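Chromosome partition protein Smc (Pyrococcus yayanosii, PDB 5XEI) probably binds and hydrolyses ATP and helps condense and partition chromosomes as a homodimeric DNA-binding SMC protein. Local coordinates at residues L162-S167 against N363-T368. Sequence-based numbering, arbitrary orientation.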
loop_
_atom_site.group_PDB
_atom_site.type_symbol
_atom_site.label_atom_id
_atom_site.label_comp_id
_atom_site.label_asym_id
_atom_site.label_seq_id
_atom_site.Cartn_x
_atom_site.Cartn_y
_atom_site.Cartn_z
ATOM N N LEU A 162 -15.335 10.544 3.492
ATOM C CA LEU A 162 -14.906 11.909 3.249
ATOM C C LEU A 162 -14.070 12.438 4.408
ATOM O O LEU A 162 -13.120 13.198 4.191
ATOM C CB LEU A 162 -16.109 12.806 2.983
ATOM C CG LEU A 162 -15.679 14.255 2.804
ATOM C CD1 LEU A 162 -16.467 14.884 1.724
ATOM C CD2 LEU A 162 -15.907 15.018 4.077
ATOM N N ILE A 163 -14.399 12.057 5.642
ATOM C CA ILE A 163 -13.540 12.444 6.763
ATOM C C ILE A 163 -12.135 11.859 6.599
ATOM O O ILE A 163 -11.141 12.533 6.907
ATOM C CB ILE A 163 -14.179 12.057 8.114
ATOM C CG1 ILE A 163 -15.555 12.696 8.246
ATOM C CG2 ILE A 163 -13.346 12.581 9.274
ATOM C CD1 ILE A 163 -15.527 14.214 8.166
ATOM N N ASP A 164 -12.020 10.611 6.100
ATOM C CA ASP A 164 -10.693 10.040 5.831
ATOM C C ASP A 164 -9.879 10.940 4.918
ATOM O O ASP A 164 -8.741 11.317 5.237
ATOM C CB ASP A 164 -10.772 8.648 5.189
ATOM C CG ASP A 164 -11.530 7.631 6.035
ATOM O OD1 ASP A 164 -11.569 7.788 7.274
ATOM O OD2 ASP A 164 -12.057 6.642 5.466
ATOM N N GLU A 165 -10.442 11.257 3.752
ATOM C CA GLU A 165 -9.829 12.225 2.851
ATOM C C GLU A 165 -9.388 13.494 3.585
ATOM O O GLU A 165 -8.213 13.880 3.533
ATOM C CB GLU A 165 -10.817 12.543 1.734
ATOM C CG GLU A 165 -11.079 11.346 0.815
ATOM C CD GLU A 165 -11.872 11.715 -0.428
ATOM O OE1 GLU A 165 -12.698 10.889 -0.882
ATOM O OE2 GLU A 165 -11.671 12.841 -0.932
ATOM N N ILE A 166 -10.308 14.143 4.301
ATOM C CA ILE A 166 -9.990 15.435 4.898
ATOM C C ILE A 166 -8.846 15.295 5.901
ATOM O O ILE A 166 -7.931 16.126 5.954
ATOM C CB ILE A 166 -11.240 16.054 5.553
ATOM C CG1 ILE A 166 -12.377 16.236 4.540
ATOM C CG2 ILE A 166 -10.887 17.366 6.202
ATOM C CD1 ILE A 166 -11.934 16.742 3.195
ATOM N N SER A 167 -8.895 14.245 6.719
ATOM C CA SER A 167 -7.879 14.068 7.742
ATOM C C SER A 167 -6.521 13.765 7.138
ATOM O O SER A 167 -5.499 14.044 7.775
ATOM C CB SER A 167 -8.289 12.961 8.717
ATOM O OG SER A 167 -8.569 11.753 8.044
ATOM N N ASN A 363 -5.103 8.391 15.476
ATOM C CA ASN A 363 -4.996 9.701 16.132
ATOM C C ASN A 363 -5.293 10.854 15.175
ATOM O O ASN A 363 -6.028 11.788 15.515
ATOM C CB ASN A 363 -3.605 9.906 16.728
ATOM C CG ASN A 363 -3.316 8.971 17.872
ATOM O OD1 ASN A 363 -4.210 8.318 18.394
ATOM N ND2 ASN A 363 -2.056 8.883 18.255
ATOM N N VAL A 364 -4.684 10.836 13.991
ATOM C CA VAL A 364 -4.940 11.911 13.046
ATOM C C VAL A 364 -6.408 11.926 12.684
ATOM O O VAL A 364 -7.020 12.989 12.538
ATOM C CB VAL A 364 -4.054 11.769 11.796
ATOM C CG1 VAL A 364 -4.187 12.997 10.923
ATOM C CG2 VAL A 364 -2.611 11.569 12.184
ATOM N N PHE A 365 -7.002 10.745 12.541
ATOM C CA PHE A 365 -8.409 10.694 12.185
ATOM C C PHE A 365 -9.256 11.338 13.270
ATOM O O PHE A 365 -10.083 12.218 12.992
ATOM C CB PHE A 365 -8.846 9.257 11.944
ATOM C CG PHE A 365 -10.297 9.125 11.642
ATOM C CD1 PHE A 365 -10.784 9.392 10.368
ATOM C CD2 PHE A 365 -11.193 8.757 12.630
ATOM C CE1 PHE A 365 -12.137 9.271 10.086
ATOM C CE2 PHE A 365 -12.554 8.627 12.346
ATOM C CZ PHE A 365 -13.014 8.876 11.082
ATOM N N MET A 366 -9.040 10.927 14.522
ATOM C CA MET A 366 -9.864 11.428 15.613
ATOM C C MET A 366 -9.651 12.917 15.825
ATOM O O MET A 366 -10.613 13.655 16.058
ATOM C CB MET A 366 -9.563 10.663 16.895
ATOM C CG MET A 366 -9.765 9.179 16.778
ATOM S SD MET A 366 -11.502 8.774 16.539
ATOM C CE MET A 366 -12.204 9.623 17.944
ATOM N N ARG A 367 -8.398 13.374 15.769
ATOM C CA ARG A 367 -8.122 14.800 15.886
ATOM C C ARG A 367 -8.895 15.571 14.842
ATOM O O ARG A 367 -9.473 16.625 15.126
ATOM C CB ARG A 367 -6.632 15.074 15.727
ATOM C CG ARG A 367 -6.267 16.528 15.980
ATOM C CD ARG A 367 -6.119 17.364 14.715
ATOM N NE ARG A 367 -6.129 18.776 15.067
ATOM C CZ ARG A 367 -5.352 19.717 14.530
ATOM N NH1 ARG A 367 -4.476 19.415 13.596
ATOM N NH2 ARG A 367 -5.436 20.975 14.953
ATOM N N THR A 368 -8.895 15.069 13.609
ATOM C CA THR A 368 -9.706 15.689 12.574
ATOM C C THR A 368 -11.175 15.540 12.905
ATOM O O THR A 368 -11.929 16.518 12.883
ATOM C CB THR A 368 -9.402 15.058 11.219
ATOM O OG1 THR A 368 -7.994 15.134 10.954
ATOM C CG2 THR A 368 -10.170 15.774 10.118
#
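In the ABC-type ATPase head of Smc, S167 at the end of helix 156-167 packs on T368 of the long helix 321-383. The two axes pass 9.2 Å apart at 103°. S167 CB sits 3.1 Å from T368 OG1, and T368 CG2 lies against the same carbon. T368 OG1 stands beside its own backbone N (chi1 -55°) and gives its proton to V364 O at 2.8 Å. T368 N reaches V364 O from the other face of the carbonyl. An alanine at T368 would probably leave V364 O without its hydroxyl donor and open a gap beside S167 CB. Helix 321-383 runs from the coiled coil into the head, and helix 156-167 lies across it just ahead of the other coiled-coil helix, 170-246. With CG anti to the backbone N (chi1 177°), the F365 ring reaches toward helix 156-167. F365 CE1 meets I163 CG2 at 3.6 Å, the two side chains crossing at about a right angle. S167 OG lies at the edge of the F365 ring, 4.0 Å from F365 CD1. D164 OD1 also approaches F365 CE1, while D164 OD2 forms a salt bridge with R160. V364 CG1 touches S167 O at 3.6 Å. F400 meets the F365 ring, and F440 touches T368.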